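Adenylate/guanylate cyclase/hydrolase, alpha/beta fold family (Ruegeria pomeroyi, PDB 3MR7) probably has adenylate cyclase activity, this chain being the cyclase domain of a longer protein. Local coordinates at residues A[8-13]-A[59-64]; A[148-153]-A[168-173]; A[38-43]-A[79-84]; A[14-19]-A[95-100]. One frame throughout, in Å; residues are numbered along the deposited sequence.

Contact 1: A[8-13]-A[59-64]; sequences CAILAA and GMLARF
A9 and F64 form one of five antiparallel pairs between strands 8-13 and 59-64, and the ladder illustrates how a sheet can be packed closely on one face and lightly on the other. Main-chain bonds couple A9, L11 and A13 to F64, A62 and M60; the bond from A62 N to L11 O is 2.8 Å long, whereas that from A9 N to F64 O, at 3.4 Å, is weak. The same six residues carry the tightly packed face. There CB of A9 meets CB of F64 at 4.0 Å. F64 holds CG anti to its carbonyl carbon (chi1 -64°), and the ring presents its edge to L11, with CE2 3.8 Å from the L11 CB. Helix 67-84 closes over A9 and F64 through A70, while helix 27-47 reaches M60, a selenomethionine, and A62.

The other face, bearing I10, A12, L61 and R63, is the looser one, and L61 and R63 are partly exposed. I10 and L61 lie side by side, CG2 to CD1 at 3.7 Å, and the same L61 methyl is 4.0 Å from CB of A12. R63 touches the A9 carbonyl oxygen through CB, and SG of C8 sits at the edge of its guanidinium. Flanked by strands 96-107 and 51-56, the pair forms the centre of the βαββαβ, ferredoxin-like sheet of class III nucleotide cyclase domains.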
# COMPACT_ATOMS: atom_id res chain seq x y z
N CYS A 8 -10.98 4.30 -21.57
CA CYS A 8 -10.90 5.39 -20.60
C CYS A 8 -9.60 5.46 -19.87
O CYS A 8 -8.93 4.46 -19.69
CB CYS A 8 -12.03 5.28 -19.56
SG CYS A 8 -13.26 6.59 -19.67
N ALA A 9 -9.25 6.66 -19.44
CA ALA A 9 -8.10 6.85 -18.60
C ALA A 9 -8.59 6.87 -17.16
O ALA A 9 -9.30 7.78 -16.75
CB ALA A 9 -7.43 8.16 -18.95
N ILE A 10 -8.22 5.86 -16.40
CA ILE A 10 -8.59 5.79 -15.00
C ILE A 10 -7.40 6.20 -14.14
O ILE A 10 -6.25 5.84 -14.42
CB ILE A 10 -9.00 4.37 -14.62
CG1 ILE A 10 -10.23 3.97 -15.40
CG2 ILE A 10 -9.30 4.26 -13.16
CD1 ILE A 10 -9.93 3.50 -16.74
N LEU A 11 -7.71 6.95 -13.08
CA LEU A 11 -6.75 7.46 -12.11
C LEU A 11 -7.23 7.08 -10.71
O LEU A 11 -8.34 7.41 -10.33
CB LEU A 11 -6.62 8.98 -12.29
CG LEU A 11 -6.23 9.96 -11.17
CD1 LEU A 11 -5.76 9.34 -9.85
CD2 LEU A 11 -5.20 10.93 -11.70
N ALA A 12 -6.40 6.34 -9.96
CA ALA A 12 -6.69 6.02 -8.57
C ALA A 12 -5.69 6.73 -7.66
O ALA A 12 -4.50 6.82 -7.98
CB ALA A 12 -6.65 4.50 -8.33
N ALA A 13 -6.17 7.21 -6.52
CA ALA A 13 -5.33 7.88 -5.52
C ALA A 13 -5.74 7.58 -4.07
O ALA A 13 -6.91 7.43 -3.77
CB ALA A 13 -5.32 9.40 -5.76
N GLY A 59 -10.07 4.38 -1.50
CA GLY A 59 -9.55 5.63 -1.99
C GLY A 59 -10.42 6.19 -3.10
O GLY A 59 -11.59 5.81 -3.22
N MSE A 60 -9.86 7.09 -3.90
CA MSE A 60 -10.65 7.76 -4.91
C MSE A 60 -10.34 7.32 -6.34
O MSE A 60 -9.26 6.86 -6.65
CB MSE A 60 -10.49 9.27 -4.78
CG MSE A 60 -10.47 9.98 -6.10
SE MSE A 60 -9.94 11.82 -5.83
CE MSE A 60 -11.68 12.50 -5.29
N LEU A 61 -11.33 7.47 -7.21
CA LEU A 61 -11.23 6.95 -8.56
C LEU A 61 -11.76 8.01 -9.49
O LEU A 61 -12.87 8.47 -9.32
CB LEU A 61 -12.11 5.73 -8.66
CG LEU A 61 -11.86 4.67 -9.71
CD1 LEU A 61 -10.46 4.22 -9.60
CD2 LEU A 61 -12.78 3.53 -9.38
N ALA A 62 -10.98 8.42 -10.48
CA ALA A 62 -11.48 9.46 -11.38
C ALA A 62 -11.18 9.05 -12.79
O ALA A 62 -10.35 8.19 -13.02
CB ALA A 62 -10.86 10.81 -11.08
N ARG A 63 -11.86 9.66 -13.75
CA ARG A 63 -11.63 9.27 -15.12
C ARG A 63 -11.55 10.46 -16.03
O ARG A 63 -12.15 11.50 -15.78
CB ARG A 63 -12.71 8.32 -15.61
CG ARG A 63 -14.03 8.98 -15.88
CD ARG A 63 -15.11 7.93 -15.97
NE ARG A 63 -16.42 8.55 -15.90
CZ ARG A 63 -17.06 9.04 -16.95
NH1 ARG A 63 -16.52 8.99 -18.16
NH2 ARG A 63 -18.25 9.58 -16.78
N PHE A 64 -10.82 10.27 -17.11
CA PHE A 64 -10.44 11.33 -18.03
C PHE A 64 -10.62 10.88 -19.50
O PHE A 64 -10.66 9.69 -19.82
CB PHE A 64 -8.97 11.71 -17.81
CG PHE A 64 -8.67 12.29 -16.46
CD1 PHE A 64 -8.53 13.66 -16.28
CD2 PHE A 64 -8.48 11.46 -15.36
CE1 PHE A 64 -8.25 14.20 -15.03
CE2 PHE A 64 -8.19 11.98 -14.10
CZ PHE A 64 -8.08 13.37 -13.93

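Contact 2: A[148-153]-A[168-173]; sequences EPFTDL and WQWVPD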
# COMPACT_ATOMS: atom_id res chain seq x y z
N GLU A 148 8.66 15.18 -17.84
CA GLU A 148 8.99 14.39 -16.66
C GLU A 148 9.32 12.94 -17.03
O GLU A 148 8.62 12.31 -17.82
CB GLU A 148 7.86 14.44 -15.65
CG GLU A 148 7.74 15.73 -14.90
CD GLU A 148 6.81 16.71 -15.55
OE1 GLU A 148 6.73 16.72 -16.80
OE2 GLU A 148 6.16 17.49 -14.81
N PRO A 149 10.42 12.42 -16.46
CA PRO A 149 10.91 11.07 -16.76
C PRO A 149 10.27 9.96 -15.92
O PRO A 149 9.93 10.16 -14.75
CB PRO A 149 12.39 11.18 -16.42
CG PRO A 149 12.43 12.17 -15.30
CD PRO A 149 11.34 13.16 -15.58
N PHE A 150 10.13 8.79 -16.52
CA PHE A 150 9.62 7.62 -15.84
C PHE A 150 10.64 6.52 -15.91
O PHE A 150 11.45 6.48 -16.82
CB PHE A 150 8.33 7.13 -16.49
CG PHE A 150 7.16 7.95 -16.12
CD1 PHE A 150 6.23 7.47 -15.22
CD2 PHE A 150 7.03 9.23 -16.62
CE1 PHE A 150 5.16 8.24 -14.86
CE2 PHE A 150 5.98 10.00 -16.26
CZ PHE A 150 5.03 9.51 -15.37
N THR A 151 10.57 5.61 -14.95
CA THR A 151 11.47 4.51 -14.85
C THR A 151 10.72 3.18 -14.83
O THR A 151 9.84 2.99 -14.01
CB THR A 151 12.14 4.59 -13.52
OG1 THR A 151 12.88 5.81 -13.48
CG2 THR A 151 13.04 3.39 -13.31
N ASP A 152 11.10 2.27 -15.72
CA ASP A 152 10.55 0.94 -15.76
C ASP A 152 10.70 0.31 -14.37
O ASP A 152 11.75 0.38 -13.76
CB ASP A 152 11.25 0.11 -16.86
CG ASP A 152 10.65 -1.28 -17.06
OD1 ASP A 152 10.09 -1.88 -16.12
OD2 ASP A 152 10.77 -1.79 -18.19
N LEU A 153 9.63 -0.29 -13.87
CA LEU A 153 9.62 -0.90 -12.56
C LEU A 153 9.50 -2.41 -12.67
O LEU A 153 9.57 -3.11 -11.68
CB LEU A 153 8.41 -0.40 -11.79
CG LEU A 153 8.76 0.16 -10.44
CD1 LEU A 153 9.91 1.11 -10.64
CD2 LEU A 153 7.55 0.85 -9.86
N TRP A 168 5.49 1.67 -14.88
CA TRP A 168 6.46 2.75 -14.95
C TRP A 168 6.15 3.72 -13.84
O TRP A 168 4.98 3.97 -13.52
CB TRP A 168 6.34 3.46 -16.28
CG TRP A 168 6.67 2.58 -17.42
CD1 TRP A 168 5.88 1.62 -17.98
CD2 TRP A 168 7.89 2.57 -18.15
NE1 TRP A 168 6.53 1.01 -19.01
CE2 TRP A 168 7.77 1.57 -19.13
CE3 TRP A 168 9.08 3.32 -18.07
CZ2 TRP A 168 8.81 1.28 -20.04
CZ3 TRP A 168 10.10 3.04 -18.96
CH2 TRP A 168 9.96 2.03 -19.93
N GLN A 169 7.20 4.29 -13.27
CA GLN A 169 7.04 5.19 -12.14
C GLN A 169 7.81 6.48 -12.25
O GLN A 169 8.94 6.53 -12.74
CB GLN A 169 7.46 4.49 -10.84
CG GLN A 169 7.22 5.31 -9.59
CD GLN A 169 7.62 4.58 -8.35
OE1 GLN A 169 8.81 4.36 -8.11
NE2 GLN A 169 6.64 4.17 -7.54
N TRP A 170 7.20 7.53 -11.76
CA TRP A 170 7.85 8.81 -11.67
C TRP A 170 7.84 9.23 -10.22
O TRP A 170 6.83 9.10 -9.52
CB TRP A 170 7.08 9.81 -12.49
CG TRP A 170 7.48 11.21 -12.24
CD1 TRP A 170 8.45 11.92 -12.88
CD2 TRP A 170 6.92 12.08 -11.26
NE1 TRP A 170 8.53 13.19 -12.37
CE2 TRP A 170 7.60 13.31 -11.37
CE3 TRP A 170 5.90 11.94 -10.32
CZ2 TRP A 170 7.29 14.38 -10.57
CZ3 TRP A 170 5.61 12.98 -9.54
CH2 TRP A 170 6.30 14.20 -9.66
N VAL A 171 8.98 9.69 -9.75
CA VAL A 171 9.05 10.28 -8.43
C VAL A 171 9.52 11.69 -8.59
O VAL A 171 10.21 12.01 -9.54
CB VAL A 171 10.03 9.56 -7.49
CG1 VAL A 171 9.79 8.07 -7.53
CG2 VAL A 171 11.46 9.89 -7.86
N PRO A 172 9.12 12.54 -7.67
CA PRO A 172 9.56 13.93 -7.73
C PRO A 172 11.06 14.03 -7.59
O PRO A 172 11.70 13.09 -7.09
CB PRO A 172 8.85 14.59 -6.56
CG PRO A 172 8.24 13.47 -5.78
CD PRO A 172 8.06 12.32 -6.67
N ASP A 173 11.59 15.16 -8.04
CA ASP A 173 13.02 15.40 -8.08
C ASP A 173 13.74 14.92 -6.82
O ASP A 173 14.94 14.66 -6.86
CB ASP A 173 13.29 16.89 -8.33
CG ASP A 173 13.02 17.31 -9.79
OD1 ASP A 173 13.98 17.69 -10.50
OD2 ASP A 173 11.85 17.28 -10.23
O HOH W 1 10.89 10.01 -11.81
O HOH W 2 11.81 7.68 -11.30
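The F150 ring takes CB of W170 over one of its faces, 3.6 Å from the ring centroid and 17° off the normal, a CH-pi contact; the two rings themselves meet obliquely. A second CH-pi contact runs the other way across the strands: D152 places its CB above the six-membered ring of W168, 3.9 Å from the centroid. W168 also stacks with H139, and its NE1 bonds to D136.

Apolar contacts fill in around these. CD1 of F150 lies 4.1 Å from CB of W168, and V134 of strand 132-135 packs on both residues. An alanine in place of F150 would probably open a gap beneath CB of W170 and leave V134 and CB of W168 with less to pack on. CD2 of L153 reaches CB of Q169 at 3.8 Å, and CB of E148 rests 3.6 Å from NE1 of W170.

Hydrogen bonds define the framework, the beta hairpin of strands 151-158 and 161-170: T151 N gives to Q169 O at 2.9 Å, and Q169 N returns the bond to T151 O. One water bridges the two segments where they have left the strands, accepting from V171 N at 2.8 Å and donating to P149 O.

Among the charged ends, OE2 of E148 bonds to Q79 of helix 67-84. D152, with CG anti to its backbone N (chi1 -175°), divides its carboxylate between R166, as a salt bridge through OD2, and the N of G154 through OD1.

Contact 3: A[38-43]-A[79-84]; sequences RELIDP and QAMQQR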
# COMPACT_ATOMS: atom_id res chain seq x y z
N ARG A 38 -9.66 19.74 -1.37
CA ARG A 38 -10.58 20.76 -1.82
C ARG A 38 -9.90 21.82 -2.65
O ARG A 38 -10.46 22.29 -3.64
CB ARG A 38 -11.30 21.40 -0.65
CG ARG A 38 -12.59 20.74 -0.35
CD ARG A 38 -13.00 20.97 1.10
NE ARG A 38 -13.16 19.67 1.72
CZ ARG A 38 -14.32 19.05 1.80
NH1 ARG A 38 -15.40 19.65 1.33
NH2 ARG A 38 -14.39 17.86 2.36
N GLU A 39 -8.69 22.16 -2.25
CA GLU A 39 -7.97 23.26 -2.86
C GLU A 39 -7.00 22.84 -3.96
O GLU A 39 -6.63 23.65 -4.78
CB GLU A 39 -7.24 24.07 -1.80
CG GLU A 39 -5.75 23.94 -1.85
CD GLU A 39 -5.03 25.09 -1.16
OE1 GLU A 39 -4.55 24.88 -0.02
OE2 GLU A 39 -4.95 26.20 -1.75
N LEU A 40 -6.62 21.57 -4.01
CA LEU A 40 -5.53 21.16 -4.89
C LEU A 40 -6.00 20.08 -5.83
O LEU A 40 -6.01 20.27 -7.05
CB LEU A 40 -4.39 20.64 -4.05
CG LEU A 40 -2.96 20.86 -4.49
CD1 LEU A 40 -2.11 20.92 -3.23
CD2 LEU A 40 -2.48 19.75 -5.42
N ILE A 41 -6.42 18.96 -5.26
CA ILE A 41 -6.92 17.83 -6.04
C ILE A 41 -8.20 18.10 -6.84
O ILE A 41 -8.20 18.12 -8.07
CB ILE A 41 -7.23 16.70 -5.14
CG1 ILE A 41 -5.94 16.22 -4.49
CG2 ILE A 41 -7.90 15.60 -5.91
CD1 ILE A 41 -6.17 15.10 -3.49
N ASP A 42 -9.30 18.27 -6.13
CA ASP A 42 -10.59 18.47 -6.79
C ASP A 42 -10.53 19.50 -7.92
O ASP A 42 -11.10 19.27 -8.97
CB ASP A 42 -11.70 18.78 -5.79
CG ASP A 42 -12.15 17.54 -5.01
OD1 ASP A 42 -11.59 16.45 -5.26
OD2 ASP A 42 -13.06 17.65 -4.16
N PRO A 43 -9.85 20.63 -7.71
CA PRO A 43 -9.61 21.60 -8.79
C PRO A 43 -8.79 21.09 -9.99
O PRO A 43 -9.22 21.28 -11.12
CB PRO A 43 -8.88 22.72 -8.06
CG PRO A 43 -9.55 22.72 -6.75
CD PRO A 43 -9.60 21.25 -6.40
N GLN A 79 3.41 17.47 -7.80
CA GLN A 79 4.36 18.57 -7.71
C GLN A 79 3.97 19.70 -6.74
O GLN A 79 4.84 20.35 -6.14
CB GLN A 79 4.63 19.16 -9.08
CG GLN A 79 5.38 18.22 -10.02
CD GLN A 79 5.20 18.63 -11.46
OE1 GLN A 79 4.48 19.59 -11.75
NE2 GLN A 79 5.84 17.92 -12.36
N ALA A 80 2.66 19.93 -6.58
CA ALA A 80 2.24 20.98 -5.67
C ALA A 80 2.38 20.44 -4.25
O ALA A 80 2.70 21.18 -3.31
CB ALA A 80 0.82 21.38 -5.96
N MSE A 81 2.16 19.15 -4.09
CA MSE A 81 2.21 18.56 -2.77
C MSE A 81 3.62 18.55 -2.28
O MSE A 81 3.84 18.67 -1.07
CB MSE A 81 1.63 17.15 -2.76
CG MSE A 81 0.13 17.14 -2.92
SE MSE A 81 -0.75 17.78 -1.28
CE MSE A 81 -0.49 16.18 -0.18
N GLN A 82 4.58 18.44 -3.20
CA GLN A 82 5.98 18.53 -2.79
C GLN A 82 6.26 19.91 -2.20
O GLN A 82 6.92 20.03 -1.18
CB GLN A 82 6.96 18.19 -3.92
CG GLN A 82 8.37 18.78 -3.71
CD GLN A 82 9.42 18.13 -4.60
OE1 GLN A 82 9.13 17.70 -5.71
NE2 GLN A 82 10.66 18.08 -4.11
N GLN A 83 5.74 20.95 -2.85
CA GLN A 83 5.94 22.31 -2.37
C GLN A 83 5.18 22.55 -1.08
O GLN A 83 5.72 23.09 -0.12
CB GLN A 83 5.47 23.33 -3.40
CG GLN A 83 6.21 23.28 -4.71
CD GLN A 83 5.81 24.42 -5.63
OE1 GLN A 83 6.50 24.73 -6.60
NE2 GLN A 83 4.68 25.06 -5.31
N ARG A 84 3.91 22.15 -1.06
CA ARG A 84 3.03 22.46 0.06
C ARG A 84 3.49 21.86 1.40
O ARG A 84 3.17 22.37 2.48
CB ARG A 84 1.60 22.02 -0.24
CG ARG A 84 0.98 22.62 -1.49
CD ARG A 84 0.68 24.08 -1.31
NE ARG A 84 -0.12 24.36 -0.11
CZ ARG A 84 -1.43 24.61 -0.11
NH1 ARG A 84 -2.08 24.59 -1.27
NH2 ARG A 84 -2.08 24.87 1.03
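L40 meets A80 and M81, a worked case of one leucine joining two helices. Its CB bond points toward helix 79-84, and the branch beyond divides the work. CG stands 4.1 Å from CB of A80, and CD2 comes closer to that same methyl, at 3.7 Å. CD1 turns to the selenium of M81, at 3.9 Å, an atom set in place by the bend of M81 at chi2 (-72°). An alanine in place of L40 would probably leave CB of A80 and the M81 selenium facing a gap, with the helices held less firmly.

On the exposed side E39 and R84 reach tip to tip in a salt bridge, OE1 to NH2 at 2.7 Å. The oxygen lies in the guanidinium plane, but the carboxylate and guanidinium are turned 86° apart and the donor approaches from above the carboxylate. R38, on another side of its helix, forms a salt bridge with E23 of the second subunit. The axes of segments 38-43 and 79-84 run antiparallel, at 171°, and come within 11.0 Å. Helices 27-47 and 67-84, to which they belong, are the two crossover helices of the βαββαβ cyclase domain, lying together on one face of its sheet.

Contact 4: A[14-19]-A[95-100]; sequences DMAGYS and QYRIGI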
# COMPACT_ATOMS: atom_id res chain seq x y z
N ASP A 14 -4.75 7.51 -3.18
CA ASP A 14 -4.97 7.27 -1.75
C ASP A 14 -3.94 8.08 -0.99
O ASP A 14 -3.01 8.62 -1.56
CB ASP A 14 -4.79 5.79 -1.43
CG ASP A 14 -5.56 5.33 -0.18
OD1 ASP A 14 -6.05 6.14 0.66
OD2 ASP A 14 -5.64 4.08 -0.05
N MSE A 15 -4.10 8.17 0.32
CA MSE A 15 -3.18 8.92 1.13
C MSE A 15 -2.22 7.95 1.77
O MSE A 15 -2.65 6.94 2.33
CB MSE A 15 -3.90 9.66 2.23
CG MSE A 15 -2.96 10.62 2.96
SE MSE A 15 -3.68 11.33 4.63
CE MSE A 15 -2.20 12.46 5.16
N ALA A 16 -0.94 8.26 1.71
CA ALA A 16 0.06 7.38 2.32
C ALA A 16 0.11 7.68 3.79
O ALA A 16 -0.32 8.75 4.23
CB ALA A 16 1.41 7.65 1.71
N GLY A 17 0.65 6.75 4.56
CA GLY A 17 1.20 7.10 5.86
C GLY A 17 0.20 7.16 6.99
O GLY A 17 -0.97 6.82 6.83
N TYR A 18 0.68 7.59 8.14
CA TYR A 18 -0.16 7.81 9.32
C TYR A 18 -0.93 6.59 9.77
O TYR A 18 -2.13 6.66 9.97
CB TYR A 18 -1.06 9.03 9.12
CG TYR A 18 -0.27 10.30 9.26
CD1 TYR A 18 0.07 10.78 10.52
CD2 TYR A 18 0.21 10.99 8.14
CE1 TYR A 18 0.83 11.92 10.68
CE2 TYR A 18 1.00 12.14 8.30
CZ TYR A 18 1.29 12.60 9.58
OH TYR A 18 2.04 13.73 9.79
N SER A 19 -0.24 5.48 9.96
CA SER A 19 -0.86 4.26 10.45
C SER A 19 -1.79 4.42 11.67
O SER A 19 -1.39 4.93 12.73
CB SER A 19 0.23 3.19 10.74
OG SER A 19 -0.31 2.01 11.34
N GLN A 95 1.39 12.66 2.03
CA GLN A 95 1.67 12.37 0.63
C GLN A 95 0.63 11.47 0.04
O GLN A 95 0.20 10.51 0.68
CB GLN A 95 3.01 11.70 0.46
CG GLN A 95 4.18 12.50 0.88
CD GLN A 95 5.46 11.66 0.84
OE1 GLN A 95 5.62 10.70 1.61
NE2 GLN A 95 6.36 11.99 -0.07
N TYR A 96 0.26 11.75 -1.20
CA TYR A 96 -0.63 10.85 -1.90
C TYR A 96 0.14 9.78 -2.71
O TYR A 96 1.32 9.94 -2.99
CB TYR A 96 -1.57 11.66 -2.76
CG TYR A 96 -2.49 12.54 -1.95
CD1 TYR A 96 -3.56 12.00 -1.25
CD2 TYR A 96 -2.30 13.91 -1.88
CE1 TYR A 96 -4.41 12.80 -0.51
CE2 TYR A 96 -3.12 14.70 -1.15
CZ TYR A 96 -4.18 14.16 -0.47
OH TYR A 96 -5.00 15.00 0.27
N ARG A 97 -0.53 8.67 -3.03
CA ARG A 97 -0.02 7.69 -4.02
C ARG A 97 -0.96 7.78 -5.22
O ARG A 97 -2.15 8.02 -5.04
CB ARG A 97 -0.03 6.26 -3.46
CG ARG A 97 1.06 5.96 -2.44
CD ARG A 97 1.11 4.50 -2.20
NE ARG A 97 -0.23 4.06 -1.86
CZ ARG A 97 -0.65 3.89 -0.62
NH1 ARG A 97 0.20 4.08 0.37
NH2 ARG A 97 -1.90 3.53 -0.38
N ILE A 98 -0.46 7.61 -6.43
CA ILE A 98 -1.36 7.68 -7.58
C ILE A 98 -1.03 6.66 -8.62
O ILE A 98 0.12 6.46 -8.94
CB ILE A 98 -1.36 9.06 -8.24
CG1 ILE A 98 -1.86 10.11 -7.25
CG2 ILE A 98 -2.22 9.04 -9.50
CD1 ILE A 98 -1.58 11.53 -7.66
N GLY A 99 -2.07 5.99 -9.11
CA GLY A 99 -1.97 5.06 -10.22
C GLY A 99 -2.86 5.49 -11.37
O GLY A 99 -3.91 6.09 -11.21
N ILE A 100 -2.43 5.19 -12.58
CA ILE A 100 -3.19 5.58 -13.76
C ILE A 100 -3.10 4.43 -14.73
O ILE A 100 -2.04 3.88 -14.89
CB ILE A 100 -2.58 6.81 -14.41
CG1 ILE A 100 -2.61 7.97 -13.43
CG2 ILE A 100 -3.35 7.15 -15.67
CD1 ILE A 100 -2.04 9.21 -13.97
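D14 places CG anti to its backbone N (chi1 -155°), while R97 is bent at chi3 (-53°), which sets NE, and the two side chains run alongside each other in the same direction, from neighbouring strands of the cyclase-fold sheet. D14 stands near the end of the first strand, where class III cyclases generally keep a metal-binding aspartate; by this analogy it may mark the active site.

The pair is only loosely coupled: OD2 of D14 is 3.8 Å from NH2 of R97, a long salt bridge. R97 has a nearer mate in E124, which takes NE. The other carboxylate oxygen, OD1, accepts from M15 N at 2.8 Å and bonds to OG of S19 of the second subunit, so the strand end is also part of the dimer interface.

On the reverse face M15, a selenomethionine, passes CB by CE1 of Y96 at 4.2 Å. The Y96 ring turns its edge to the D14 carbonyl, and Y36, I41 and M81 of the two helices pack against it. Main-chain bonds fix the register, R97 N giving to D14 O at 2.9 Å. Beyond these pairs A16 N gives a hydrogen bond to Q95 O at 2.7 Å.

Overall arrangement
From the N terminus, strand 4-15 opens contact 1 and then contact 4, and helix 27-47 opens contact 3. Strand 59-64 closes contact 1, helix 67-84 closes contact 3, and strand 96-107 closes contact 4. Contact 1 therefore crosses both contacts 3 and 4, while contact 3 is nested inside the loop of contact 4. The central strand joins contacts 1 and 4 into one sheet; M60 from contact 1 and Y96 from contact 4 reach the helices of contact 3. Contact 2 follows in series, a hairpin added to the same sheet beyond strand 132-135, and it meets contact 3 at helix 67-84, where P172 packs on Q82.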